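Local coordinates for protein monomethylamine methyltransferase mtmB1 (Methanosarcina barkeri, PDB 1TV4) that catalyses the transfer of the methyl group from monomethylamine to the corrinoid cofactor of its partner protein MtmC in methanogenesis, at residues N332-C337 with A351-D356; Q260-G265 with H294-V299; G129-P134 with G366-K371; K121-V126 with E388-T393. All coordinates share one frame; numbering follows the deposited sequence.

Interaction 1: N332-C337 with A351-D356. With BG3 (3-methyl-5-sulfo-pyrrolidine-2-carboxylic acid), chain L.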
loop_
_atom_site.group_PDB
_atom_site.type_symbol
_atom_site.label_atom_id
_atom_site.label_comp_id
_atom_site.label_asym_id
_atom_site.label_seq_id
_atom_site.Cartn_x
_atom_site.Cartn_y
_atom_site.Cartn_z
ATOM N N ASN A 332 16.290 29.190 -1.241
ATOM C CA ASN A 332 17.169 29.941 -0.354
ATOM C C ASN A 332 16.531 29.885 1.033
ATOM O O ASN A 332 15.302 29.856 1.154
ATOM C CB ASN A 332 17.310 31.389 -0.841
ATOM C CG ASN A 332 18.520 32.094 -0.243
ATOM O OD1 ASN A 332 19.323 31.481 0.463
ATOM N ND2 ASN A 332 18.657 33.385 -0.531
ATOM N N GLN A 333 17.362 29.857 2.073
ATOM C CA GLN A 333 16.875 29.786 3.449
ATOM C C GLN A 333 16.953 31.145 4.141
ATOM O O GLN A 333 17.868 31.927 3.890
ATOM C CB GLN A 333 17.656 28.724 4.232
ATOM C CG GLN A 333 19.135 29.003 4.407
ATOM C CD GLN A 333 19.890 27.797 4.938
ATOM O OE1 GLN A 333 21.058 27.895 5.318
ATOM N NE2 GLN A 333 19.228 26.648 4.961
ATOM N N TYR A 334 15.993 31.405 5.023
ATOM C CA TYR A 334 15.879 32.687 5.724
ATOM C C TYR A 334 16.349 32.794 7.173
ATOM O O TYR A 334 15.819 32.123 8.059
ATOM C CB TYR A 334 14.416 33.149 5.651
ATOM C CG TYR A 334 13.930 33.419 4.245
ATOM C CD1 TYR A 334 14.050 32.454 3.241
ATOM C CD2 TYR A 334 13.400 34.664 3.902
ATOM C CE1 TYR A 334 13.667 32.731 1.926
ATOM C CE2 TYR A 334 13.013 34.949 2.595
ATOM C CZ TYR A 334 13.152 33.985 1.611
ATOM O OH TYR A 334 12.820 34.293 0.311
ATOM N N TYR A 335 17.321 33.677 7.404
ATOM C CA TYR A 335 17.859 33.915 8.739
ATOM C C TYR A 335 17.911 35.400 9.097
ATOM O O TYR A 335 18.948 36.045 8.943
ATOM C CB TYR A 335 19.272 33.349 8.870
ATOM C CG TYR A 335 19.339 31.873 9.155
ATOM C CD1 TYR A 335 19.246 30.934 8.126
ATOM C CD2 TYR A 335 19.529 31.411 10.456
ATOM C CE1 TYR A 335 19.352 29.573 8.390
ATOM C CE2 TYR A 335 19.635 30.058 10.730
ATOM C CZ TYR A 335 19.549 29.144 9.694
ATOM O OH TYR A 335 19.697 27.806 9.969
ATOM N N PRO A 336 16.789 35.962 9.566
ATOM C CA PRO A 336 16.761 37.381 9.942
ATOM C C PRO A 336 17.441 37.564 11.299
ATOM O O PRO A 336 17.539 36.616 12.079
ATOM C CB PRO A 336 15.266 37.693 10.037
ATOM C CG PRO A 336 14.613 36.621 9.201
ATOM C CD PRO A 336 15.429 35.405 9.538
ATOM N N CYS A 337 17.903 38.780 11.581
ATOM C CA CYS A 337 18.534 39.066 12.868
ATOM C C CYS A 337 17.465 39.227 13.938
ATOM O O CYS A 337 17.589 38.694 15.042
ATOM C CB CYS A 337 19.343 40.363 12.803
ATOM S SG CYS A 337 20.802 40.295 11.769
ATOM N N ALA A 351 12.771 41.488 2.412
ATOM C CA ALA A 351 13.856 41.848 1.507
ATOM C C ALA A 351 14.388 40.602 0.808
ATOM O O ALA A 351 14.662 40.623 -0.391
ATOM C CB ALA A 351 14.982 42.538 2.279
ATOM N N GLN A 352 14.531 39.509 1.553
ATOM C CA GLN A 352 15.036 38.280 0.952
ATOM C C GLN A 352 14.001 37.646 0.024
ATOM O O GLN A 352 14.354 37.086 -1.011
ATOM C CB GLN A 352 15.447 37.269 2.024
ATOM C CG GLN A 352 16.296 36.143 1.449
ATOM C CD GLN A 352 16.797 35.170 2.494
ATOM O OE1 GLN A 352 17.066 35.547 3.639
ATOM N NE2 GLN A 352 16.948 33.911 2.100
ATOM N N SER A 353 12.726 37.727 0.395
ATOM C CA SER A 353 11.674 37.162 -0.445
ATOM C C SER A 353 11.660 37.877 -1.795
ATOM O O SER A 353 11.503 37.248 -2.844
ATOM C CB SER A 353 10.311 37.301 0.238
ATOM O OG SER A 353 9.276 36.818 -0.605
ATOM N N ILE A 354 11.831 39.197 -1.771
ATOM C CA ILE A 354 11.855 39.969 -3.006
ATOM C C ILE A 354 13.041 39.503 -3.846
ATOM O O ILE A 354 12.901 39.208 -5.033
ATOM C CB ILE A 354 12.003 41.487 -2.719
ATOM C CG1 ILE A 354 10.763 42.000 -1.986
ATOM C CG2 ILE A 354 12.209 42.250 -4.023
ATOM C CD1 ILE A 354 10.893 43.440 -1.481
ATOM N N THR A 355 14.207 39.423 -3.213
ATOM C CA THR A 355 15.430 39.003 -3.886
ATOM C C THR A 355 15.308 37.600 -4.478
ATOM O O THR A 355 15.597 37.384 -5.656
ATOM C CB THR A 355 16.621 39.023 -2.908
ATOM O OG1 THR A 355 16.772 40.345 -2.371
ATOM C CG2 THR A 355 17.910 38.618 -3.615
ATOM N N ASP A 356 14.883 36.652 -3.648
ATOM C CA ASP A 356 14.736 35.262 -4.074
ATOM C C ASP A 356 13.696 35.073 -5.170
ATOM O O ASP A 356 13.921 34.328 -6.123
ATOM C CB ASP A 356 14.375 34.376 -2.878
ATOM C CG ASP A 356 15.519 34.235 -1.894
ATOM O OD1 ASP A 356 16.680 34.438 -2.309
ATOM O OD2 ASP A 356 15.258 33.907 -0.715
HETATM C C1 BG3 L . 16.367 24.278 5.610
HETATM C C2 BG3 L . 17.418 24.403 6.764
HETATM C C3 BG3 L . 17.304 23.474 7.936
HETATM C C4 BG3 L . 18.498 23.930 8.725
HETATM C C5 BG3 L . 19.483 23.881 7.513
HETATM C C6 BG3 L . 16.084 23.698 8.741
HETATM O O1 BG3 L . 15.651 25.219 5.259
HETATM N N1 BG3 L . 18.770 24.221 6.216
HETATM S S1 BG3 L . 20.870 24.990 7.779
HETATM O O2 BG3 L . 21.525 24.606 9.044
HETATM O O3 BG3 L . 21.767 24.889 6.617
HETATM O O4 BG3 L . 20.346 26.359 7.920
#
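The amide nitrogen of Gln352 has its hydrogens directed at two acceptors. One is the backbone: NE2 reaches Gln333 O at 2.8 Å in an almost straight bond (178°), coming from above the carbonyl plane rather than along a lone pair. The other lies one helical turn on, where the same NE2 donates to Asp356 OD2 at 3.3 Å, on the syn lone pair. The second carboxylate oxygen is taken too, since Asn332 ND2 meets Asp356 OD1 at 2.9 Å, within its own amide plane and again on the syn side. Two buried amides thus share one carboxylate, whose negative charge they would help to offset.

The extended chain of Gln352 (chi2 176°) carries the amide across the Tyr334 ring, and the last torsion turns it nearly flat on it, the planes 9° apart and NE2 toward the ring's rim. Behind it, Gln352 CG lies over the same face in a CH-pi contact, 4.0 Å from the ring centroid. Gln352 OE1 is held from outside by Thr306. On the far side of the strand end, Tyr335 OH donates to the sulfonate oxygen O4 of BG3 at 2.6 Å. The case illustrates a beta-alpha unit of a TIM barrel: helix 343-358 packs against strand 330-333, whose C-terminal end opens into the ligand pocket.

Interaction 2: Q260-G265 with H294-V299. With BG3 (3-methyl-5-sulfo-pyrrolidine-2-carboxylic acid), chain L.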
loop_
_atom_site.group_PDB
_atom_site.type_symbol
_atom_site.label_atom_id
_atom_site.label_comp_id
_atom_site.label_asym_id
_atom_site.label_seq_id
_atom_site.Cartn_x
_atom_site.Cartn_y
_atom_site.Cartn_z
ATOM N N GLN A 260 24.027 24.360 1.071
ATOM C CA GLN A 260 25.348 24.940 1.302
ATOM C C GLN A 260 25.086 26.410 1.592
ATOM O O GLN A 260 24.311 27.062 0.893
ATOM C CB GLN A 260 26.266 24.779 0.082
ATOM C CG GLN A 260 27.772 24.802 0.431
ATOM C CD GLN A 260 28.360 26.205 0.515
ATOM O OE1 GLN A 260 29.247 26.475 1.335
ATOM N NE2 GLN A 260 27.889 27.097 -0.347
ATOM N N MET A 261 25.716 26.929 2.637
ATOM C CA MET A 261 25.535 28.324 3.007
ATOM C C MET A 261 26.883 29.040 2.994
ATOM O O MET A 261 27.577 29.107 4.011
ATOM C CB MET A 261 24.873 28.411 4.388
ATOM C CG MET A 261 25.493 27.522 5.456
ATOM S SD MET A 261 24.487 27.438 6.967
ATOM C CE MET A 261 24.773 29.052 7.672
ATOM N N PRO A 262 27.273 29.576 1.824
ATOM C CA PRO A 262 28.547 30.284 1.674
ATOM C C PRO A 262 28.589 31.495 2.596
ATOM O O PRO A 262 27.602 32.211 2.744
ATOM C CB PRO A 262 28.570 30.641 0.188
ATOM C CG PRO A 262 27.116 30.807 -0.147
ATOM C CD PRO A 262 26.475 29.646 0.585
ATOM N N ILE A 263 29.741 31.713 3.221
ATOM C CA ILE A 263 29.895 32.809 4.161
ATOM C C ILE A 263 30.558 34.047 3.571
ATOM O O ILE A 263 31.710 33.998 3.135
ATOM C CB ILE A 263 30.715 32.352 5.382
ATOM C CG1 ILE A 263 30.046 31.130 6.017
ATOM C CG2 ILE A 263 30.822 33.488 6.397
ATOM C CD1 ILE A 263 30.872 30.455 7.089
ATOM N N PHE A 264 29.817 35.149 3.548
ATOM C CA PHE A 264 30.355 36.405 3.049
ATOM C C PHE A 264 31.404 36.849 4.064
ATOM O O PHE A 264 31.121 36.919 5.262
ATOM C CB PHE A 264 29.272 37.476 2.962
ATOM C CG PHE A 264 29.823 38.870 2.843
ATOM C CD1 PHE A 264 30.496 39.269 1.694
ATOM C CD2 PHE A 264 29.732 39.759 3.912
ATOM C CE1 PHE A 264 31.077 40.533 1.609
ATOM C CE2 PHE A 264 30.309 41.027 3.838
ATOM C CZ PHE A 264 30.983 41.414 2.685
ATOM N N GLY A 265 32.604 37.153 3.583
ATOM C CA GLY A 265 33.668 37.567 4.477
ATOM C C GLY A 265 34.348 36.339 5.046
ATOM O O GLY A 265 35.201 36.436 5.931
ATOM N N HIS A 294 18.839 22.343 -4.886
ATOM C CA HIS A 294 19.862 22.865 -3.978
ATOM C C HIS A 294 19.362 24.048 -3.167
ATOM O O HIS A 294 18.749 24.963 -3.712
ATOM C CB HIS A 294 21.096 23.294 -4.781
ATOM C CG HIS A 294 22.150 23.975 -3.960
ATOM N ND1 HIS A 294 22.966 23.297 -3.080
ATOM C CD2 HIS A 294 22.510 25.278 -3.877
ATOM C CE1 HIS A 294 23.781 24.152 -2.488
ATOM N NE2 HIS A 294 23.526 25.362 -2.954
ATOM N N LEU A 295 19.645 24.026 -1.867
ATOM C CA LEU A 295 19.241 25.100 -0.971
ATOM C C LEU A 295 20.446 25.982 -0.648
ATOM O O LEU A 295 21.435 25.515 -0.079
ATOM C CB LEU A 295 18.674 24.523 0.327
ATOM C CG LEU A 295 18.197 25.572 1.339
ATOM C CD1 LEU A 295 16.974 26.310 0.793
ATOM C CD2 LEU A 295 17.864 24.886 2.642
ATOM N N ASP A 296 20.356 27.252 -1.026
ATOM C CA ASP A 296 21.422 28.220 -0.785
ATOM C C ASP A 296 21.133 28.887 0.559
ATOM O O ASP A 296 20.134 28.579 1.217
ATOM C CB ASP A 296 21.414 29.270 -1.904
ATOM C CG ASP A 296 22.701 30.083 -1.981
ATOM O OD1 ASP A 296 23.579 29.941 -1.103
ATOM O OD2 ASP A 296 22.821 30.873 -2.938
ATOM N N GLY A 297 22.013 29.798 0.961
ATOM C CA GLY A 297 21.831 30.509 2.210
ATOM C C GLY A 297 23.066 31.331 2.537
ATOM O O GLY A 297 23.681 31.119 3.578
ATOM N N PRO A 298 23.462 32.269 1.661
ATOM C CA PRO A 298 24.650 33.093 1.925
ATOM C C PRO A 298 24.465 33.794 3.263
ATOM O O PRO A 298 23.431 34.420 3.501
ATOM C CB PRO A 298 24.658 34.078 0.758
ATOM C CG PRO A 298 23.953 33.316 -0.340
ATOM C CD PRO A 298 22.808 32.690 0.411
ATOM N N VAL A 299 25.464 33.697 4.132
ATOM C CA VAL A 299 25.362 34.306 5.451
ATOM C C VAL A 299 26.525 35.249 5.752
ATOM O O VAL A 299 27.664 34.995 5.359
ATOM C CB VAL A 299 25.279 33.205 6.533
ATOM C CG1 VAL A 299 26.504 32.311 6.452
ATOM C CG2 VAL A 299 25.149 33.827 7.914
HETATM C C1 BG3 L . 16.367 24.278 5.610
HETATM C C2 BG3 L . 17.418 24.403 6.764
HETATM C C3 BG3 L . 17.304 23.474 7.936
HETATM C C4 BG3 L . 18.498 23.930 8.725
HETATM C C5 BG3 L . 19.483 23.881 7.513
HETATM C C6 BG3 L . 16.084 23.698 8.741
HETATM O O1 BG3 L . 15.651 25.219 5.259
HETATM N N1 BG3 L . 18.770 24.221 6.216
HETATM S S1 BG3 L . 20.870 24.990 7.779
HETATM O O2 BG3 L . 21.525 24.606 9.044
HETATM O O3 BG3 L . 21.767 24.889 6.617
HETATM O O4 BG3 L . 20.346 26.359 7.920
HETATM O O HOH W 1 24.867 27.500 -2.026
#
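Met261 and Gly297 meet where two neighbouring parallel strands of the TIM barrel run out toward the ligand pocket, joined in sequence by helix 271-288 as a beta-alpha-beta unit. Met261 CB presses on Gly297 O at 3.1 Å. With CG between the backbone N and the carbonyl carbon (chi1 48°), the chain then runs out to SD, which comes to 3.7 Å from the sulfonate oxygen O3 of BG3. A bend at the last torsion brings the methyl CE to Val299 CG1 at 3.9 Å. This path belongs to one of two conformers, which leaves the contacts of SD and CE less certain. From the other strand Leu295 CD2 also touches the ligand, at C1.

The backbone fixes the register around these side chains. Gln260 N bonds to Leu295 O; the N-H to carbonyl pairing then lapses at Met261 and Gly297, although the chains stay close, and resumes where Val299 N donates to Pro262 O and Phe264 N to Val299 O, the two bonds that flank the parallel bridge of Ile263 with Val299. Ile263 and Val299 lie side by side and point the same way, their CG1 atoms in contact, while the pyrrolidine rings of Pro262 and Pro298 touch through CG.

His294 ND1 is taken by Asp258, and its NE2 lies 2.7 Å from a water that donates to Gln260 O. Asp296, salt-bridged to Arg361 through OD2, receives Gly297 N on OD1 at 2.6 Å, the donor 41° out of the carboxylate plane.

Interaction 3: G129-P134 with G366-K371. With BG3 (3-methyl-5-sulfo-pyrrolidine-2-carboxylic acid), chain L.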
loop_
_atom_site.group_PDB
_atom_site.type_symbol
_atom_site.label_atom_id
_atom_site.label_comp_id
_atom_site.label_asym_id
_atom_site.label_seq_id
_atom_site.Cartn_x
_atom_site.Cartn_y
_atom_site.Cartn_z
ATOM N N GLY A 129 8.241 27.180 8.056
ATOM C CA GLY A 129 8.432 26.398 9.260
ATOM C C GLY A 129 9.465 27.044 10.159
ATOM O O GLY A 129 10.009 28.094 9.814
ATOM N N PRO A 130 9.743 26.446 11.328
ATOM C CA PRO A 130 10.725 26.964 12.287
ATOM C C PRO A 130 12.112 27.023 11.662
ATOM O O PRO A 130 13.036 27.618 12.218
ATOM C CB PRO A 130 10.640 25.967 13.439
ATOM C CG PRO A 130 9.188 25.554 13.401
ATOM C CD PRO A 130 8.979 25.331 11.916
ATOM N N THR A 131 12.255 26.381 10.509
ATOM C CA THR A 131 13.512 26.395 9.782
ATOM C C THR A 131 14.704 25.974 10.650
ATOM O O THR A 131 15.710 26.686 10.759
ATOM C CB THR A 131 13.727 27.803 9.186
ATOM O OG1 THR A 131 12.539 28.199 8.495
ATOM C CG2 THR A 131 14.849 27.817 8.200
ATOM N N GLY A 132 14.571 24.805 11.274
ATOM C CA GLY A 132 15.636 24.261 12.100
ATOM C C GLY A 132 15.848 24.885 13.464
ATOM O O GLY A 132 16.771 24.498 14.184
ATOM N N SER A 133 15.001 25.839 13.826
ATOM C CA SER A 133 15.117 26.511 15.115
ATOM C C SER A 133 14.646 25.614 16.255
ATOM O O SER A 133 13.798 24.740 16.062
ATOM C CB SER A 133 14.302 27.804 15.096
ATOM O OG SER A 133 14.723 28.633 14.026
ATOM N N PRO A 134 15.202 25.811 17.461
ATOM C CA PRO A 134 14.809 24.997 18.614
ATOM C C PRO A 134 13.377 25.287 19.058
ATOM O O PRO A 134 13.012 26.440 19.281
ATOM C CB PRO A 134 15.846 25.374 19.673
ATOM C CG PRO A 134 16.181 26.800 19.322
ATOM C CD PRO A 134 16.272 26.761 17.817
ATOM N N GLY A 366 11.727 29.342 4.902
ATOM C CA GLY A 366 11.886 30.190 6.075
ATOM C C GLY A 366 10.740 30.035 7.058
ATOM O O GLY A 366 9.804 29.285 6.787
ATOM N N VAL A 367 10.763 30.772 8.170
ATOM C CA VAL A 367 11.810 31.747 8.481
ATOM C C VAL A 367 12.472 31.444 9.828
ATOM O O VAL A 367 11.791 31.264 10.835
ATOM C CB VAL A 367 11.207 33.179 8.538
ATOM C CG1 VAL A 367 12.283 34.199 8.904
ATOM C CG2 VAL A 367 10.569 33.526 7.198
ATOM N N ALA A 368 13.800 31.385 9.843
ATOM C CA ALA A 368 14.530 31.122 11.079
ATOM C C ALA A 368 14.739 32.452 11.803
ATOM O O ALA A 368 15.854 32.972 11.871
ATOM C CB ALA A 368 15.877 30.476 10.769
ATOM N N SER A 369 13.654 33.003 12.332
ATOM C CA SER A 369 13.704 34.276 13.042
ATOM C C SER A 369 14.687 34.226 14.208
ATOM O O SER A 369 14.976 33.157 14.740
ATOM C CB SER A 369 12.305 34.629 13.537
ATOM O OG SER A 369 11.402 34.650 12.444
ATOM N N ALA A 370 15.195 35.390 14.602
ATOM C CA ALA A 370 16.164 35.474 15.693
ATOM C C ALA A 370 17.382 34.619 15.365
ATOM O O ALA A 370 17.979 34.006 16.251
ATOM C CB ALA A 370 15.535 35.011 17.001
ATOM N N LYS A 371 17.738 34.586 14.084
ATOM C CA LYS A 371 18.881 33.816 13.606
ATOM C C LYS A 371 18.725 32.317 13.854
ATOM O O LYS A 371 19.698 31.566 13.789
ATOM C CB LYS A 371 20.177 34.331 14.248
ATOM C CG LYS A 371 20.473 35.793 13.931
ATOM C CD LYS A 371 21.758 36.277 14.596
ATOM C CE LYS A 371 21.931 37.781 14.411
ATOM N NZ LYS A 371 23.190 38.299 15.029
HETATM C C1 BG3 L . 16.367 24.278 5.610
HETATM C C2 BG3 L . 17.418 24.403 6.764
HETATM C C3 BG3 L . 17.304 23.474 7.936
HETATM C C4 BG3 L . 18.498 23.930 8.725
HETATM C C5 BG3 L . 19.483 23.881 7.513
HETATM C C6 BG3 L . 16.084 23.698 8.741
HETATM O O1 BG3 L . 15.651 25.219 5.259
HETATM N N1 BG3 L . 18.770 24.221 6.216
HETATM S S1 BG3 L . 20.870 24.990 7.779
HETATM O O2 BG3 L . 21.525 24.606 9.044
HETATM O O3 BG3 L . 21.767 24.889 6.617
HETATM O O4 BG3 L . 20.346 26.359 7.920
#
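Thr131 stands with OG1 beside its own backbone N (chi1 -50°), a rotation that turns CG2 to Ala368 CB, 3.8 Å away, and folds the hydroxyl back over the peptide between Gly366 and Val367. That hydroxyl donates to Gly129 O at 2.9 Å, from above the carbonyl plane. The peptide beneath it is cis, so the chain kinks just where strand 363-366 ends, and Gly129 N joins it by a bond to Gly366 O of 2.9 Å.

These are the exits of strands 125-128 and 363-366, the first and last of the eight-stranded TIM barrel and neighbours where it closes. Past the first of them, Pro130 to Ser133 form a type I' turn in which Pro130 O receives both Ser133 N and, at 2.7 Å, Ser133 OG. Replacing Thr131 by a glycine would remove both branches and probably leave Gly129 O without its hydroxyl partner and a gap beside Ala368. The turn also faces the ligand: Gly132 N is 3.2 Å from the methyl C6 of BG3, a close approach that fits the positive phi of Gly132 and its lack of a side chain. Outside the contact, Gly132 is tied by its backbone to Asn158 on the adjoining strand 155-161.

Interaction 4: K121-V126 with E388-T393. With SO4 (sulfate ion), chain K.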
loop_
_atom_site.group_PDB
_atom_site.type_symbol
_atom_site.label_atom_id
_atom_site.label_comp_id
_atom_site.label_asym_id
_atom_site.label_seq_id
_atom_site.Cartn_x
_atom_site.Cartn_y
_atom_site.Cartn_z
ATOM N N LYS A 121 6.691 35.425 -13.706
ATOM C CA LYS A 121 5.368 35.824 -13.230
ATOM C C LYS A 121 4.824 34.775 -12.266
ATOM O O LYS A 121 3.918 35.049 -11.481
ATOM C CB LYS A 121 4.399 35.980 -14.405
ATOM C CG LYS A 121 4.808 37.043 -15.412
ATOM C CD LYS A 121 3.790 37.170 -16.537
ATOM C CE LYS A 121 4.220 38.225 -17.551
ATOM N NZ LYS A 121 3.252 38.355 -18.679
ATOM N N ALA A 122 5.373 33.567 -12.335
ATOM C CA ALA A 122 4.937 32.489 -11.452
ATOM C C ALA A 122 5.485 32.727 -10.052
ATOM O O ALA A 122 6.575 33.275 -9.888
ATOM C CB ALA A 122 5.424 31.150 -11.982
ATOM N N LYS A 123 4.728 32.314 -9.044
ATOM C CA LYS A 123 5.144 32.481 -7.657
ATOM C C LYS A 123 5.927 31.251 -7.206
ATOM O O LYS A 123 5.595 30.123 -7.573
ATOM C CB LYS A 123 3.910 32.660 -6.773
ATOM C CG LYS A 123 4.188 32.848 -5.295
ATOM C CD LYS A 123 2.873 32.802 -4.520
ATOM C CE LYS A 123 3.065 33.114 -3.043
ATOM N NZ LYS A 123 1.769 33.024 -2.306
ATOM N N PRO A 124 6.993 31.451 -6.418
ATOM C CA PRO A 124 7.765 30.294 -5.959
ATOM C C PRO A 124 7.011 29.501 -4.894
ATOM O O PRO A 124 6.017 29.973 -4.337
ATOM C CB PRO A 124 9.046 30.929 -5.417
ATOM C CG PRO A 124 8.569 32.257 -4.915
ATOM C CD PRO A 124 7.656 32.710 -6.035
ATOM N N ILE A 125 7.479 28.288 -4.628
ATOM C CA ILE A 125 6.873 27.439 -3.615
ATOM C C ILE A 125 7.287 28.004 -2.262
ATOM O O ILE A 125 8.459 28.329 -2.052
ATOM C CB ILE A 125 7.379 25.981 -3.735
ATOM C CG1 ILE A 125 6.893 25.366 -5.051
ATOM C CG2 ILE A 125 6.906 25.157 -2.546
ATOM C CD1 ILE A 125 5.380 25.300 -5.185
ATOM N N VAL A 126 6.325 28.124 -1.355
ATOM C CA VAL A 126 6.581 28.653 -0.020
ATOM C C VAL A 126 6.738 27.515 0.983
ATOM O O VAL A 126 5.771 26.820 1.313
ATOM C CB VAL A 126 5.425 29.574 0.446
ATOM C CG1 VAL A 126 5.696 30.086 1.858
ATOM C CG2 VAL A 126 5.269 30.739 -0.522
ATOM N N GLU A 388 3.402 36.356 0.944
ATOM C CA GLU A 388 2.667 37.480 0.369
ATOM C C GLU A 388 3.601 38.413 -0.397
ATOM O O GLU A 388 3.218 38.991 -1.416
ATOM C CB GLU A 388 1.911 38.244 1.465
ATOM C CG GLU A 388 0.857 37.394 2.181
ATOM C CD GLU A 388 -0.036 38.206 3.111
ATOM O OE1 GLU A 388 0.436 39.226 3.646
ATOM O OE2 GLU A 388 -1.206 37.811 3.321
ATOM N N VAL A 389 4.833 38.545 0.088
ATOM C CA VAL A 389 5.822 39.391 -0.571
ATOM C C VAL A 389 6.284 38.719 -1.866
ATOM O O VAL A 389 6.602 39.392 -2.848
ATOM C CB VAL A 389 7.041 39.649 0.351
ATOM C CG1 VAL A 389 8.173 40.312 -0.430
ATOM C CG2 VAL A 389 6.621 40.546 1.512
ATOM N N ALA A 390 6.320 37.391 -1.867
ATOM C CA ALA A 390 6.729 36.651 -3.056
ATOM C C ALA A 390 5.722 36.917 -4.171
ATOM O O ALA A 390 6.098 37.153 -5.320
ATOM C CB ALA A 390 6.797 35.161 -2.750
ATOM N N ARG A 391 4.438 36.877 -3.832
ATOM C CA ARG A 391 3.395 37.139 -4.818
ATOM C C ARG A 391 3.517 38.572 -5.340
ATOM O O ARG A 391 3.431 38.816 -6.544
ATOM C CB ARG A 391 2.006 36.922 -4.198
ATOM C CG ARG A 391 0.836 37.398 -5.069
ATOM C CD ARG A 391 0.846 36.754 -6.450
ATOM N NE ARG A 391 0.561 35.322 -6.406
ATOM C CZ ARG A 391 0.668 34.507 -7.453
ATOM N NH1 ARG A 391 1.055 34.975 -8.628
ATOM N NH2 ARG A 391 0.385 33.221 -7.327
ATOM N N ALA A 392 3.728 39.520 -4.435
ATOM C CA ALA A 392 3.853 40.921 -4.828
ATOM C C ALA A 392 5.033 41.152 -5.777
ATOM O O ALA A 392 4.962 41.987 -6.680
ATOM C CB ALA A 392 4.003 41.794 -3.584
ATOM N N THR A 393 6.107 40.398 -5.574
ATOM C CA THR A 393 7.317 40.524 -6.384
ATOM C C THR A 393 7.232 39.856 -7.754
ATOM O O THR A 393 7.825 40.331 -8.726
ATOM C CB THR A 393 8.529 39.939 -5.624
ATOM O OG1 THR A 393 8.684 40.635 -4.383
ATOM C CG2 THR A 393 9.811 40.073 -6.446
HETATM S S SO4 K . 1.282 30.860 -9.940
HETATM O O1 SO4 K . 0.553 30.024 -10.911
HETATM O O2 SO4 K . 2.666 30.372 -9.817
HETATM O O3 SO4 K . 1.289 32.261 -10.400
HETATM O O4 SO4 K . 0.618 30.779 -8.627
HETATM O O HOH W 2 -0.293 34.444 -3.687
#
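Lys123 CB lies over one face of the Arg391 guanidinium, 3.6 Å from NH2, and the two side chains cross at about a right angle. The edge of the same group is turned to a sulfate ion, probably from the crystallisation liquor: NH2 donates to O4 at 2.8 Å and NH1 to O3 at 3.2 Å. Lys123 adds its backbone N, bonded to O2 at 2.9 Å. A lysine in place of Arg391 would have no flat guanidinium, and would probably leave the sulfate with fewer donors and the chain of Lys123 with less to rest on.

Bends at chi2 (56°) and chi3 (68°) curl the arginine back over the loop. Its NE and Lys123 NZ both donate to one water, which sits between the two positive groups, while Glu152 takes NZ in a salt bridge and would help to balance the charge. Beneath lies the packing of a TIM barrel's outer layer: helix 380-393, which follows the last barrel strand, covers the entry to the first, strand 125-128, with Ala390 CB against Pro124 CG at 4.0 Å. Pro124 and Ala390 also touch Leu364 of strand 363-366. At the outer limit, Asn97 of a second subunit packs on Lys123.

How the interactions relate
All four contacts belong to one TIM barrel. Along the chain interaction 2 closes before interaction 1 opens, and both fall within the long spans bridged by interactions 3 and 4, which bring the two ends of the first barrel strand together with the end of the last strand and the helix after it. Interactions 1, 2 and 3 touch BG3. Interaction 1 lies about 12 Å, centre to centre, from each of the other two, and meets both: Gln333 N probably bonds to Asp296 O, and Tyr334 O to Ala368 N. Interaction 4, about 20 Å from interaction 3, sits at the opposite end of strand 125-128, yet its helix packs on helix 343-358. Pocket and helical layer are joined through shared strands and these two helices.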